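Local coordinates for NAD-dependent aldehyde dehydrogenase (Sinorhizobium meliloti, PDB 3U4J), which probably oxidises aldehydes to carboxylic acids with NAD or NADP as acceptor, as other members of the aldehyde dehydrogenase family do, at residues A[312-317]-A[412-417]; A[432-437]-A[444-449]. One frame throughout, in Å; residues are numbered along the deposited sequence.

Contact 1. Residues A[312-317]-A[412-417]; sequences VQEGIR and TFKTAD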
ATOM      1  N   VAL A 312      19.594 -31.206  11.493  1.00 13.34           N
ATOM      2  CA  VAL A 312      19.043 -32.301  10.698  1.00 13.65           C
ATOM      3  C   VAL A 312      18.257 -33.268  11.577  1.00 14.44           C
ATOM      4  O   VAL A 312      18.678 -33.601  12.696  1.00 14.53           O
ATOM      5  CB  VAL A 312      20.141 -32.989   9.831  1.00 13.59           C
ATOM      6  CG1 VAL A 312      21.320 -33.525  10.693  1.00 15.22           C
ATOM      7  CG2 VAL A 312      19.538 -34.088   8.935  1.00 13.57           C
ATOM      8  N   GLN A 313      17.073 -33.651  11.099  1.00 14.49           N
ATOM      9  CA  GLN A 313      16.230 -34.593  11.819  1.00 15.52           C
ATOM     10  C   GLN A 313      16.923 -35.951  11.862  1.00 15.95           C
ATOM     11  O   GLN A 313      17.526 -36.400  10.873  1.00 15.65           O
ATOM     12  CB  GLN A 313      14.823 -34.680  11.217  1.00 14.94           C
ATOM     13  CG  GLN A 313      13.762 -35.183  12.221  1.00 16.03           C
ATOM     14  CD  GLN A 313      12.328 -34.808  11.836  1.00 17.05           C
ATOM     15  OE1 GLN A 313      11.480 -34.565  12.720  1.00 19.68           O
ATOM     16  NE2 GLN A 313      12.045 -34.753  10.528  1.00 14.65           N
ATOM     17  N   GLU A 314      16.850 -36.580  13.031  1.00 17.63           N
ATOM     18  CA  GLU A 314      17.607 -37.794  13.334  1.00 19.43           C
ATOM     19  C   GLU A 314      17.544 -38.859  12.259  1.00 19.49           C
ATOM     20  O   GLU A 314      18.581 -39.370  11.828  1.00 19.84           O
ATOM     21  CB  GLU A 314      17.132 -38.394  14.652  1.00 20.56           C
ATOM     22  CG  GLU A 314      17.750 -37.724  15.829  1.00 23.12           C
ATOM     23  CD  GLU A 314      17.368 -38.388  17.137  1.00 27.58           C
ATOM     24  OE1 GLU A 314      17.940 -37.973  18.150  1.00 27.82           O
ATOM     25  OE2 GLU A 314      16.512 -39.312  17.147  1.00 30.14           O
ATOM     26  N   GLY A 315      16.332 -39.149  11.804  1.00 19.42           N
ATOM     27  CA  GLY A 315      16.087 -40.210  10.826  1.00 20.02           C
ATOM     28  C   GLY A 315      16.805 -40.096   9.499  1.00 20.12           C
ATOM     29  O   GLY A 315      17.053 -41.101   8.838  1.00 19.70           O
ATOM     30  N   ILE A 316      17.157 -38.876   9.097  1.00 19.86           N
ATOM     31  CA  ILE A 316      17.772 -38.708   7.781  1.00 19.83           C
ATOM     32  C   ILE A 316      19.184 -38.189   7.863  1.00 18.87           C
ATOM     33  O   ILE A 316      19.786 -37.891   6.839  1.00 19.30           O
ATOM     34  CB  ILE A 316      16.958 -37.786   6.862  1.00 19.93           C
ATOM     35  CG1 ILE A 316      16.811 -36.408   7.517  1.00 20.79           C
ATOM     36  CG2 ILE A 316      15.622 -38.438   6.511  1.00 21.36           C
ATOM     37  CD1 ILE A 316      16.785 -35.287   6.547  1.00 24.84           C
ATOM     38  N   ARG A 317      19.708 -38.100   9.079  1.00 18.63           N
ATOM     39  CA  ARG A 317      21.045 -37.612   9.302  1.00 18.26           C
ATOM     40  C   ARG A 317      22.047 -38.334   8.419  1.00 17.99           C
ATOM     41  O   ARG A 317      22.793 -37.681   7.719  1.00 17.21           O
ATOM     42  CB  ARG A 317      21.439 -37.730  10.780  1.00 19.03           C
ATOM     43  CG  ARG A 317      22.798 -37.094  11.130  1.00 20.31           C
ATOM     44  CD  ARG A 317      23.916 -38.126  11.154  1.00 24.81           C
ATOM     45  NE  ARG A 317      25.195 -37.547  11.573  1.00 28.42           N
ATOM     46  CZ  ARG A 317      26.394 -37.999  11.198  1.00 29.07           C
ATOM     47  NH1 ARG A 317      26.504 -39.042  10.383  1.00 30.78           N
ATOM     48  NH2 ARG A 317      27.495 -37.407  11.646  1.00 28.93           N
ATOM     49  N   THR A 412      21.789 -32.521  15.431  1.00 16.87           N
ATOM     50  CA  THR A 412      20.580 -33.278  15.090  1.00 16.96           C
ATOM     51  C   THR A 412      19.430 -32.854  15.997  1.00 16.61           C
ATOM     52  O   THR A 412      19.648 -32.290  17.070  1.00 17.50           O
ATOM     53  CB  THR A 412      20.773 -34.847  15.224  1.00 17.87           C
ATOM     54  OG1 THR A 412      21.124 -35.163  16.574  1.00 18.32           O
ATOM     55  CG2 THR A 412      21.874 -35.366  14.312  1.00 17.71           C
ATOM     56  N   PHE A 413      18.197 -33.125  15.571  1.00 15.65           N
ATOM     57  CA  PHE A 413      17.042 -32.860  16.408  1.00 15.38           C
ATOM     58  C   PHE A 413      16.016 -33.946  16.133  1.00 15.45           C
ATOM     59  O   PHE A 413      16.084 -34.634  15.120  1.00 15.16           O
ATOM     60  CB  PHE A 413      16.442 -31.471  16.106  1.00 14.01           C
ATOM     61  CG  PHE A 413      15.809 -31.370  14.738  1.00 14.00           C
ATOM     62  CD1 PHE A 413      14.474 -31.688  14.553  1.00 12.93           C
ATOM     63  CD2 PHE A 413      16.554 -30.955  13.632  1.00 12.65           C
ATOM     64  CE1 PHE A 413      13.878 -31.605  13.297  1.00 10.52           C
ATOM     65  CE2 PHE A 413      15.974 -30.870  12.373  1.00 12.81           C
ATOM     66  CZ  PHE A 413      14.631 -31.204  12.195  1.00 11.06           C
ATOM     67  N   LYS A 414      15.060 -34.094  17.036  1.00 16.56           N
ATOM     68  CA  LYS A 414      13.977 -35.064  16.842  1.00 17.55           C
ATOM     69  C   LYS A 414      12.670 -34.420  16.389  1.00 16.59           C
ATOM     70  O   LYS A 414      11.993 -34.977  15.525  1.00 16.02           O
ATOM     71  CB  LYS A 414      13.788 -35.894  18.114  1.00 18.67           C
ATOM     72  CG  LYS A 414      12.994 -37.206  17.930  1.00 25.06           C
ATOM     73  CD  LYS A 414      13.686 -38.394  18.675  1.00 30.08           C
ATOM     74  CE  LYS A 414      14.302 -37.941  20.023  1.00 31.65           C
ATOM     75  NZ  LYS A 414      15.703 -38.462  20.241  1.00 34.15           N
ATOM     76  N   THR A 415      12.307 -33.258  16.950  1.00 15.93           N
ATOM     77  CA  THR A 415      10.972 -32.672  16.654  1.00 16.28           C
ATOM     78  C   THR A 415      11.049 -31.266  16.067  1.00 15.69           C
ATOM     79  O   THR A 415      12.016 -30.556  16.279  1.00 15.48           O
ATOM     80  CB  THR A 415      10.093 -32.579  17.928  1.00 16.11           C
ATOM     81  OG1 THR A 415      10.664 -31.597  18.801  1.00 17.32           O
ATOM     82  CG2 THR A 415      10.011 -33.936  18.651  1.00 17.34           C
ATOM     83  N   ALA A 416      10.009 -30.844  15.360  1.00 15.68           N
ATOM     84  CA  ALA A 416       9.987 -29.460  14.873  1.00 15.54           C
ATOM     85  C   ALA A 416      10.167 -28.459  16.031  1.00 15.76           C
ATOM     86  O   ALA A 416      10.943 -27.502  15.900  1.00 15.49           O
ATOM     87  CB  ALA A 416       8.748 -29.173  14.058  1.00 15.20           C
ATOM     88  N   ASP A 417       9.478 -28.675  17.159  1.00 15.50           N
ATOM     89  CA  ASP A 417       9.621 -27.778  18.307  1.00 16.04           C
ATOM     90  C   ASP A 417      11.097 -27.656  18.736  1.00 16.13           C
ATOM     91  O   ASP A 417      11.567 -26.542  19.007  1.00 16.30           O
ATOM     92  CB  ASP A 417       8.743 -28.180  19.509  1.00 17.32           C
ATOM     93  CG  ASP A 417       7.256 -27.903  19.303  1.00 18.39           C
ATOM     94  OD1 ASP A 417       6.472 -28.331  20.173  1.00 23.27           O
ATOM     95  OD2 ASP A 417       6.840 -27.293  18.300  1.00 18.96           O
TER
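V312 and F413 join the ends of two parallel strands, 307-313 and 407-413, in the mixed sheet that also holds strand 275-279. The amide N of F413 bonds to V312 O at 3.0 Å. Two residues past V312, E314 N bonds to F413 O, also at 3.0 Å, so F413 is gripped from both sides in the zigzag ladder of a parallel strand pair. The F413 side chain turns back onto the neighbouring strand: chi1 of 68° sets CG between its own backbone N and carbonyl carbon. From there CD2 passes by V312 O, and CE2 comes within 3.3 Å of Q313 N. At the tip CZ meets Q313 CB at 3.6 Å, while CE1 rests by Q313 CG. Q313 CA sits over one face of the ring, offset toward its rim; F280 meets the ring edge-to-face, and helix 416-424 packs against it through A419 and L422. T412 and V312 point to the other side of the sheet, where T412 CG2 touches R317 CG. At the solvent-exposed surface E314 and K414 form a salt bridge: K414 NZ comes to the syn side of E314 OE1 at 3.1 Å, 31° out of the carboxylate plane, with a weaker bond to OE2.

Contact 2. Residues A[432-437]-A[444-449]; sequences ASVWST and QTIRRI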
ATOM      1  N   ALA A 432      17.683 -18.042   7.577  1.00 10.16           N
ATOM      2  CA  ALA A 432      17.362 -19.426   7.948  1.00  8.69           C
ATOM      3  C   ALA A 432      16.690 -20.080   6.762  1.00  8.53           C
ATOM      4  O   ALA A 432      15.998 -19.411   6.001  1.00  6.61           O
ATOM      5  CB  ALA A 432      16.417 -19.453   9.165  1.00  8.69           C
ATOM      6  N   SER A 433      16.916 -21.381   6.593  1.00  7.89           N
ATOM      7  CA  SER A 433      16.203 -22.165   5.608  1.00  8.60           C
ATOM      8  C   SER A 433      15.536 -23.353   6.276  1.00  9.31           C
ATOM      9  O   SER A 433      16.117 -23.950   7.176  1.00  9.16           O
ATOM     10  CB  SER A 433      17.165 -22.754   4.585  1.00  8.87           C
ATOM     11  OG  SER A 433      17.679 -21.760   3.734  1.00  9.70           O
ATOM     12  N   VAL A 434      14.353 -23.716   5.783  1.00  8.99           N
ATOM     13  CA  VAL A 434      13.649 -24.943   6.179  1.00  9.40           C
ATOM     14  C   VAL A 434      13.458 -25.807   4.932  1.00  9.17           C
ATOM     15  O   VAL A 434      12.974 -25.320   3.886  1.00  8.69           O
ATOM     16  CB  VAL A 434      12.290 -24.647   6.866  1.00  9.52           C
ATOM     17  CG1 VAL A 434      11.533 -25.951   7.153  1.00  9.14           C
ATOM     18  CG2 VAL A 434      12.523 -23.893   8.159  1.00  9.46           C
ATOM     19  N   TRP A 435      13.897 -27.066   5.025  1.00  9.20           N
ATOM     20  CA  TRP A 435      13.672 -28.059   3.969  1.00  9.31           C
ATOM     21  C   TRP A 435      12.666 -29.123   4.424  1.00  9.63           C
ATOM     22  O   TRP A 435      12.925 -29.851   5.381  1.00  9.09           O
ATOM     23  CB  TRP A 435      14.995 -28.714   3.556  1.00 10.36           C
ATOM     24  CG  TRP A 435      16.038 -27.736   2.984  1.00  9.33           C
ATOM     25  CD1 TRP A 435      16.832 -26.895   3.686  1.00 10.86           C
ATOM     26  CD2 TRP A 435      16.355 -27.528   1.593  1.00 10.64           C
ATOM     27  NE1 TRP A 435      17.649 -26.171   2.822  1.00 10.00           N
ATOM     28  CE2 TRP A 435      17.377 -26.550   1.535  1.00 11.23           C
ATOM     29  CE3 TRP A 435      15.893 -28.096   0.395  1.00 10.97           C
ATOM     30  CZ2 TRP A 435      17.931 -26.104   0.323  1.00  9.01           C
ATOM     31  CZ3 TRP A 435      16.455 -27.670  -0.804  1.00 11.02           C
ATOM     32  CH2 TRP A 435      17.457 -26.670  -0.829  1.00 11.36           C
ATOM     33  N   SER A 436      11.510 -29.187   3.754  1.00  9.84           N
ATOM     34  CA  SER A 436      10.422 -30.108   4.116  1.00  9.80           C
ATOM     35  C   SER A 436       9.411 -30.120   2.979  1.00 10.64           C
ATOM     36  O   SER A 436       9.265 -29.116   2.274  1.00 11.12           O
ATOM     37  CB  SER A 436       9.752 -29.689   5.427  1.00  9.89           C
ATOM     38  OG  SER A 436       8.609 -30.500   5.687  1.00 12.06           O
ATOM     39  N   THR A 437       8.722 -31.247   2.775  1.00 10.57           N
ATOM     40  CA  THR A 437       7.669 -31.314   1.746  1.00 10.89           C
ATOM     41  C   THR A 437       6.297 -31.152   2.411  1.00 11.04           C
ATOM     42  O   THR A 437       5.259 -31.236   1.747  1.00 10.96           O
ATOM     43  CB  THR A 437       7.678 -32.693   1.040  1.00 12.08           C
ATOM     44  OG1 THR A 437       7.841 -33.714   2.048  1.00 11.30           O
ATOM     45  CG2 THR A 437       8.799 -32.768   0.013  1.00 10.52           C
ATOM     46  N   GLN A 444       4.931 -23.418   9.415  1.00 12.17           N
ATOM     47  CA  GLN A 444       4.966 -23.134  10.857  1.00 12.12           C
ATOM     48  C   GLN A 444       6.393 -22.991  11.381  1.00 12.13           C
ATOM     49  O   GLN A 444       6.654 -22.147  12.235  1.00 12.08           O
ATOM     50  CB  GLN A 444       4.172 -24.135  11.697  1.00 13.39           C
ATOM     51  CG  GLN A 444       2.669 -24.125  11.426  1.00 14.92           C
ATOM     52  CD  GLN A 444       1.894 -22.947  12.050  1.00 18.98           C
ATOM     53  OE1 GLN A 444       0.790 -23.150  12.582  1.00 21.27           O
ATOM     54  NE2 GLN A 444       2.443 -21.719  11.965  1.00 17.06           N
ATOM     55  N   THR A 445       7.327 -23.767  10.838  1.00 11.73           N
ATOM     56  CA  THR A 445       8.712 -23.634  11.271  1.00 10.80           C
ATOM     57  C   THR A 445       9.257 -22.268  10.843  1.00 11.00           C
ATOM     58  O   THR A 445       9.854 -21.583  11.645  1.00 10.61           O
ATOM     59  CB  THR A 445       9.599 -24.817  10.806  1.00 10.99           C
ATOM     60  OG1 THR A 445       9.021 -26.057  11.272  1.00 10.81           O
ATOM     61  CG2 THR A 445      10.983 -24.715  11.397  1.00  9.99           C
ATOM     62  N   ILE A 446       9.014 -21.867   9.594  1.00 10.97           N
ATOM     63  CA  ILE A 446       9.521 -20.589   9.105  1.00 11.50           C
ATOM     64  C   ILE A 446       8.889 -19.369   9.821  1.00 10.81           C
ATOM     65  O   ILE A 446       9.574 -18.383  10.098  1.00 10.10           O
ATOM     66  CB  ILE A 446       9.517 -20.548   7.539  1.00 11.96           C
ATOM     67  CG1 ILE A 446      10.800 -19.898   7.002  1.00 14.40           C
ATOM     68  CG2 ILE A 446       8.303 -19.847   6.975  1.00 14.31           C
ATOM     69  CD1 ILE A 446      12.073 -20.660   7.349  1.00 10.50           C
ATOM     70  N   ARG A 447       7.604 -19.458  10.174  1.00 10.71           N
ATOM     71  CA  ARG A 447       6.937 -18.425  10.970  1.00 10.52           C
ATOM     72  C   ARG A 447       7.477 -18.306  12.389  1.00 10.76           C
ATOM     73  O   ARG A 447       7.376 -17.228  12.998  1.00 10.56           O
ATOM     74  CB  ARG A 447       5.434 -18.666  11.054  1.00 10.67           C
ATOM     75  CG  ARG A 447       4.731 -18.444   9.742  1.00 11.75           C
ATOM     76  CD  ARG A 447       3.284 -18.921   9.814  1.00 14.16           C
ATOM     77  NE  ARG A 447       2.366 -17.859  10.233  1.00 14.49           N
ATOM     78  CZ  ARG A 447       1.190 -18.074  10.829  1.00 15.84           C
ATOM     79  NH1 ARG A 447       0.793 -19.301  11.134  1.00 12.73           N
ATOM     80  NH2 ARG A 447       0.413 -17.051  11.156  1.00 17.36           N
ATOM     81  N   ARG A 448       8.028 -19.393  12.918  1.00  9.98           N
ATOM     82  CA  ARG A 448       8.528 -19.390  14.300  1.00 11.32           C
ATOM     83  C   ARG A 448      10.019 -19.069  14.440  1.00 10.79           C
ATOM     84  O   ARG A 448      10.480 -18.815  15.539  1.00 11.62           O
ATOM     85  CB  ARG A 448       8.201 -20.724  14.987  1.00 11.11           C
ATOM     86  CG  ARG A 448       6.716 -20.814  15.334  1.00 12.33           C
ATOM     87  CD  ARG A 448       6.204 -22.228  15.517  1.00 13.57           C
ATOM     88  NE  ARG A 448       4.731 -22.204  15.560  1.00 15.40           N
ATOM     89  CZ  ARG A 448       3.977 -23.261  15.887  1.00 19.32           C
ATOM     90  NH1 ARG A 448       4.549 -24.440  16.176  1.00 16.35           N
ATOM     91  NH2 ARG A 448       2.661 -23.148  15.924  1.00 16.58           N
ATOM     92  N   ILE A 449      10.764 -19.083  13.340  1.00 10.06           N
ATOM     93  CA  ILE A 449      12.210 -18.783  13.412  1.00  9.82           C
ATOM     94  C   ILE A 449      12.403 -17.261  13.357  1.00 10.62           C
ATOM     95  O   ILE A 449      11.828 -16.593  12.492  1.00 10.22           O
ATOM     96  CB  ILE A 449      13.005 -19.512  12.315  1.00 10.30           C
ATOM     97  CG1 ILE A 449      12.972 -21.023  12.605  1.00 10.53           C
ATOM     98  CG2 ILE A 449      14.453 -19.004  12.246  1.00  7.81           C
ATOM     99  CD1 ILE A 449      13.492 -21.901  11.454  1.00 12.20           C
TER
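V434 and I446 pack the strand of a beta-alpha-beta unit against its crossover helix: strand 431-435 leads into helix 439-448, and strand 453-456 follows. The local strand and helix axes run nearly antiparallel, at 167°, and approach to 8.7 Å, a separation bridged by apolar side chains. V434 CG2 is the hub. It lies anti to the carbonyl carbon of its own residue and meets three helix-side groups: I446 CD1 at 3.4 Å, T445 CG2 at 3.7 Å and I449 CD1 at 4.0 Å. The first is short for two methyl groups, and the V434 and I446 side chains run alongside one another pointing opposite ways. In T445, chi1 of -56° sets OG1 anti to the carbonyl carbon, and CG2 is then anti to the backbone N, turned to the strand; its hydroxyl bonds to T441 O, one turn back in the helix.

At the other end of the contact A432 CB meets I449 CG2, 3.7 Å apart, just where the chain leaves the helix. Around this first shell, the backbone of A432 and V434 is bonded to strand 453-456, and that of S433 to strand 275-279. I446 also packs on C454 and I456, whereas I449 reaches I278 and A423, tying the helix end to the sheet and to helix 416-424. Other copies of the protein also reach the helix: R448 NH2 makes a salt bridge with D151 OD2 of the second subunit, and at the C-terminal end K492 NZ of the third subunit bonds to I446 O and I449 O.

In the fold
Contacts 1 and 2 belong to the same mixed sheet, centres 13 Å apart, in series along the chain. Contact 1 joins neighbouring strands edge to edge through backbone bonds, one buried aromatic ring and a surface ion pair; contact 2 sets a helix on the sheet through carbon contacts, with no polar bond between its segments and all touching residues buried. Helix 416-424 connects them: it starts within 412-417, covers F413 and also packs on T445 and I449. F280 similarly borders both, meeting F413, V434 and T445. The assembly separates them further, since other subunits reach 432-437 and 444-449 but none touches the segments of contact 1. Between the two, A416 CB lies 4.2 Å from T445 OG1.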